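Local coordinates for L-lysine 6-monooxygenase involved in desferrioxamine biosynthesis (Erwinia amylovora CFBP1430, PDB 5O8P) that catalyses the FAD-dependent N-hydroxylation of cadaverine, using NADPH as the probable reductant, in the biosynthesis of the siderophore desferrioxamine, at the interface of chains A and B and the interface of chains A and C. Coordinates in Å, arbitrary orientation; residue numbers count along the deposited sequence, not the author numbering. Chains: chain A/B/C, L-lysine 6-monooxygenase involved in desferrioxamine biosynthesis.

Contact 1: the interface of chains A and B. Residues chain A 59-60, 62, 96-97, 236; chain B 91, 94.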
loop_
_atom_site.group_PDB
_atom_site.type_symbol
_atom_site.label_atom_id
_atom_site.label_comp_id
_atom_site.label_asym_id
_atom_site.label_seq_id
_atom_site.Cartn_x
_atom_site.Cartn_y
_atom_site.Cartn_z
ATOM N N THR A 59 -14.822 -4.109 -7.109
ATOM C CA THR A 59 -15.878 -3.934 -6.136
ATOM C C THR A 59 -15.626 -4.962 -5.012
ATOM O O THR A 59 -15.377 -6.153 -5.295
ATOM C CB THR A 59 -17.237 -4.103 -6.872
ATOM O OG1 THR A 59 -18.127 -3.085 -6.444
ATOM C CG2 THR A 59 -17.879 -5.520 -6.728
ATOM N N PRO A 60 -15.646 -4.524 -3.740
ATOM C CA PRO A 60 -15.346 -5.457 -2.639
ATOM C C PRO A 60 -16.369 -6.577 -2.535
ATOM O O PRO A 60 -17.503 -6.417 -3.015
ATOM C CB PRO A 60 -15.424 -4.579 -1.398
ATOM C CG PRO A 60 -15.273 -3.191 -1.907
ATOM C CD PRO A 60 -15.973 -3.191 -3.226
ATOM N N MET A 62 -18.365 -7.806 -0.353
ATOM C CA MET A 62 -19.680 -7.511 0.232
ATOM C C MET A 62 -20.707 -7.105 -0.819
ATOM O O MET A 62 -21.900 -7.185 -0.569
ATOM C CB MET A 62 -19.587 -6.392 1.284
ATOM C CG MET A 62 -18.763 -6.748 2.514
ATOM S SD MET A 62 -16.994 -6.488 2.259
ATOM C CE MET A 62 -16.870 -4.713 2.525
ATOM N N PHE A 96 -10.097 -7.869 -0.590
ATOM C CA PHE A 96 -11.492 -7.515 -0.794
ATOM C C PHE A 96 -12.058 -7.908 -2.161
ATOM O O PHE A 96 -13.271 -8.097 -2.291
ATOM C CB PHE A 96 -11.732 -6.005 -0.533
ATOM C CG PHE A 96 -12.009 -5.675 0.924
ATOM C CD1 PHE A 96 -13.237 -5.980 1.513
ATOM C CD2 PHE A 96 -11.047 -5.078 1.704
ATOM C CE1 PHE A 96 -13.474 -5.698 2.842
ATOM C CE2 PHE A 96 -11.279 -4.782 3.032
ATOM C CZ PHE A 96 -12.493 -5.092 3.605
ATOM N N PHE A 97 -11.198 -8.044 -3.165
ATOM C CA PHE A 97 -11.654 -8.131 -4.549
ATOM C C PHE A 97 -11.541 -9.534 -5.088
ATOM O O PHE A 97 -10.428 -10.083 -5.199
ATOM C CB PHE A 97 -10.871 -7.155 -5.414
ATOM C CG PHE A 97 -10.982 -5.749 -4.933
ATOM C CD1 PHE A 97 -12.098 -4.997 -5.234
ATOM C CD2 PHE A 97 -9.998 -5.198 -4.123
ATOM C CE1 PHE A 97 -12.225 -3.702 -4.777
ATOM C CE2 PHE A 97 -10.122 -3.904 -3.648
ATOM C CZ PHE A 97 -11.236 -3.154 -3.974
ATOM N N TYR A 236 -11.973 6.485 -7.056
ATOM C CA TYR A 236 -12.207 5.519 -5.969
ATOM C C TYR A 236 -11.898 6.073 -4.561
ATOM O O TYR A 236 -11.886 5.341 -3.544
ATOM C CB TYR A 236 -11.415 4.229 -6.216
ATOM C CG TYR A 236 -12.079 2.972 -5.676
ATOM C CD1 TYR A 236 -13.252 2.476 -6.263
ATOM C CD2 TYR A 236 -11.520 2.253 -4.601
ATOM C CE1 TYR A 236 -13.866 1.323 -5.776
ATOM C CE2 TYR A 236 -12.120 1.088 -4.115
ATOM C CZ TYR A 236 -13.296 0.620 -4.704
ATOM O OH TYR A 236 -13.916 -0.530 -4.229
ATOM N N TYR B 91 -18.473 -0.498 3.997
ATOM C CA TYR B 91 -18.110 -0.920 2.635
ATOM C C TYR B 91 -17.197 0.091 1.993
ATOM O O TYR B 91 -16.177 -0.277 1.435
ATOM C CB TYR B 91 -19.393 -1.145 1.818
ATOM C CG TYR B 91 -19.319 -1.317 0.314
ATOM C CD1 TYR B 91 -19.531 -0.239 -0.538
ATOM C CD2 TYR B 91 -19.186 -2.579 -0.257
ATOM C CE1 TYR B 91 -19.540 -0.397 -1.921
ATOM C CE2 TYR B 91 -19.195 -2.753 -1.649
ATOM C CZ TYR B 91 -19.378 -1.658 -2.472
ATOM O OH TYR B 91 -19.399 -1.822 -3.838
ATOM N N GLU B 94 -13.698 0.074 3.555
ATOM C CA GLU B 94 -12.902 -0.964 2.885
ATOM C C GLU B 94 -11.639 -1.275 3.686
ATOM O O GLU B 94 -10.528 -1.183 3.191
ATOM C CB GLU B 94 -12.592 -0.523 1.449
ATOM C CG GLU B 94 -12.057 -1.598 0.520
ATOM C CD GLU B 94 -11.684 -1.022 -0.834
ATOM O OE1 GLU B 94 -12.620 -0.616 -1.557
ATOM O OE2 GLU B 94 -10.471 -0.981 -1.171
#
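The end of helix 87-93 of chain B, with B:Tyr91, and the loop residue just after it, B:Glu94, press into a surface of chain A built from A:Thr59, the short strand at A:Pro60, the loop at A:Met62, A:Phe96, the start of strand 97-99 at A:Phe97, and the loop of A:Tyr236. Both chains are flavin-dependent N-hydroxylating monooxygenases of the lysine/ornithine hydroxylase family, and this patch belongs to a two-fold symmetric interface that is plausibly part of the working oligomer. B:Glu94 buries 101 Å² here, the largest share in the patch. Its positive backbone phi of 53° turns the chain as the helix ends, and CG lies opposite the backbone N (chi1 -167°) on an extended chain, which carries the carboxylate deep among the chain A aromatics. There A:Tyr236 OH donates to B:Glu94 OE1 over 3.0 Å, arriving on the syn side and 22° out of the carboxylate plane. The aliphatic stem runs antiparallel to A:Phe96, with B:Glu94 CG near the rim of one ring face, 3.8 Å from A:Phe96 CD2. A:Phe97 stands nearly perpendicular to the carboxylate and brings its CZ corner to 3.6 Å from B:Glu94 OE2. This apolar surround might raise the carboxylate's pKa, an effect the phenol's hydrogen bond would oppose. B:Tyr91 lies across A:Pro60, the two side chains at about a right angle, with CE2 of the phenol 3.6 Å from the proline CD. Its hydroxyl OH reaches A:Thr59 OG1 at 3.2 Å, a weak hydrogen bond of undecided direction. Along the same CD2/CE2 edge lies A:Met62 CB, while the bent methionine chain brings its CE to 4.0 Å from the backbone B:Tyr91 CA. Within chain A, A:Met62 SD sits in plane at the edge of A:Phe96, and A:Phe96 CB lies over the rim of one face of A:Phe97, contacts that may help hold these rings in place. A:Thr59 directly follows the FAD-binding A:Gln58.

Contact 2: the interface of chains A and C. Residues chain A 237-239; chain C 233, 276, 279-280, 283.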
loop_
_atom_site.group_PDB
_atom_site.type_symbol
_atom_site.label_atom_id
_atom_site.label_comp_id
_atom_site.label_asym_id
_atom_site.label_seq_id
_atom_site.Cartn_x
_atom_site.Cartn_y
_atom_site.Cartn_z
ATOM N N THR A 237 -11.670 7.382 -4.478
ATOM C CA THR A 237 -11.441 8.057 -3.215
ATOM C C THR A 237 -12.763 8.091 -2.464
ATOM O O THR A 237 -13.822 8.282 -3.071
ATOM C CB THR A 237 -10.902 9.482 -3.447
ATOM O OG1 THR A 237 -11.699 10.149 -4.442
ATOM C CG2 THR A 237 -9.444 9.433 -3.893
ATOM N N LYS A 238 -12.691 7.903 -1.151
ATOM C CA LYS A 238 -13.866 7.541 -0.349
ATOM C C LYS A 238 -14.959 8.597 -0.265
ATOM O O LYS A 238 -16.132 8.246 -0.151
ATOM C CB LYS A 238 -13.441 7.108 1.042
ATOM C CG LYS A 238 -12.660 5.819 1.011
ATOM C CD LYS A 238 -12.099 5.469 2.361
ATOM C CE LYS A 238 -11.182 4.273 2.236
ATOM N NZ LYS A 238 -10.510 4.018 3.532
ATOM N N LEU A 239 -14.590 9.873 -0.339
ATOM C CA LEU A 239 -15.598 10.934 -0.389
ATOM C C LEU A 239 -16.416 10.888 -1.678
ATOM O O LEU A 239 -17.595 11.177 -1.647
ATOM C CB LEU A 239 -14.989 12.321 -0.180
ATOM C CG LEU A 239 -14.590 12.671 1.268
ATOM C CD1 LEU A 239 -13.856 14.014 1.284
ATOM C CD2 LEU A 239 -15.797 12.658 2.207
ATOM N N PRO C 233 -9.680 13.966 -6.080
ATOM C CA PRO C 233 -8.266 13.805 -5.801
ATOM C C PRO C 233 -7.395 14.367 -6.920
ATOM O O PRO C 233 -7.850 14.526 -8.068
ATOM C CB PRO C 233 -8.099 12.291 -5.718
ATOM C CG PRO C 233 -9.133 11.761 -6.653
ATOM C CD PRO C 233 -10.291 12.708 -6.554
ATOM N N SER C 276 -4.941 11.947 -2.564
ATOM C CA SER C 276 -5.865 10.823 -2.375
ATOM C C SER C 276 -5.840 10.226 -0.973
ATOM O O SER C 276 -6.875 9.908 -0.410
ATOM C CB SER C 276 -5.509 9.672 -3.324
ATOM O OG SER C 276 -5.549 10.072 -4.677
ATOM N N ILE C 279 -7.892 12.575 1.389
ATOM C CA ILE C 279 -9.341 12.381 1.251
ATOM C C ILE C 279 -9.772 11.126 2.010
ATOM O O ILE C 279 -10.697 11.170 2.800
ATOM C CB ILE C 279 -9.784 12.232 -0.209
ATOM C CG1 ILE C 279 -9.642 13.564 -0.949
ATOM C CG2 ILE C 279 -11.237 11.756 -0.288
ATOM C CD1 ILE C 279 -9.536 13.360 -2.453
ATOM N N ASN C 280 -9.092 10.018 1.767
ATOM C CA ASN C 280 -9.389 8.779 2.461
ATOM C C ASN C 280 -9.149 8.842 3.962
ATOM O O ASN C 280 -9.877 8.202 4.724
ATOM C CB ASN C 280 -8.572 7.633 1.891
ATOM C CG ASN C 280 -8.998 7.245 0.499
ATOM O OD1 ASN C 280 -10.058 7.646 -0.011
ATOM N ND2 ASN C 280 -8.168 6.437 -0.125
ATOM N N TYR C 283 -12.229 10.576 5.365
ATOM C CA TYR C 283 -13.359 9.644 5.483
ATOM C C TYR C 283 -13.160 8.712 6.672
ATOM O O TYR C 283 -14.062 8.530 7.479
ATOM C CB TYR C 283 -13.618 8.812 4.214
ATOM C CG TYR C 283 -14.928 8.064 4.326
ATOM C CD1 TYR C 283 -14.985 6.795 4.916
ATOM C CD2 TYR C 283 -16.129 8.659 3.932
ATOM C CE1 TYR C 283 -16.193 6.121 5.069
ATOM C CE2 TYR C 283 -17.340 7.995 4.084
ATOM C CZ TYR C 283 -17.378 6.721 4.651
ATOM O OH TYR C 283 -18.607 6.081 4.786
#
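A:Lys238 N, the backbone amide that opens helix 238-241, donates to the side-chain carbonyl C:Asn280 OD1 at 2.9 Å. The bond is nearly straight, 162° at the hydrogen, and the donor lies close to the line of the carbonyl, with a C=O···N angle of 166°. In this N-hydroxylating flavin monooxygenase of the lysine/ornithine hydroxylase family, the asparagine can thus be read as a helix cap supplied by the other chain: it satisfies an N-H of the first helical turn, and its carbonyl dipole would probably suit the partial positive charge of that helix end. A:Lys238 also uses its aliphatic chain. With CG opposite its own carbonyl carbon (chi1 -67°) and the rest extended, it crosses the C:Asn280 side chain at about a right angle. A:Lys238 CG lies 4.0 Å from the amide carbon C:Asn280 CG. The lysine CB also packs against C:Tyr283 CB at 3.6 Å, near the root of the tyrosine ring. A:Thr237, the residue before the helix, faces C:Pro233: its methyl CG2 lies 3.6 Å from the proline CG, while OG1 is directed at the CD end of the ring. C:Ser276 CB borders the same methyl at 4.0 Å. C:Ile279 serves two partners through its CG2 branch, which lies 3.9 Å from A:Thr237 CB and 3.8 Å from A:Leu239 CB. The leucine's CG and CD1 are equally near that methyl, so the isoleucine methyl rests against the CB-CG-CD1 edge of the leucine. Positioning comes from the next level: C:Ser276, C:Ile279, C:Asn280 and C:Tyr283 are spaced by three, one and three residues along helix 276-290, and so present one helical face, with C:Pro233 supplied by a separate loop. C:Pro233 directly follows C:Tyr232, a residue of the NADP(+) site. The patch is part of a two-fold symmetric interface, plausibly a biological one within the four-copy assembly.

Contact 1 and contact 2 lie about 14 Å apart, measured between the centres of their C-alpha atoms, and chain A takes part in both. They are joined by sequence: A:Tyr236, used towards chain B, immediately precedes A:Thr237, used towards chain C. In chain C the same loop contributes C:Pro233. One stretch around residues 233-239 thus serves two different two-fold interfaces, an arrangement that fits a tetramer built from four copies. Since neighbouring residues belong to the FAD and NADP(+) sites, assembly might influence loops near the cofactors, although the structure alone does not show such coupling.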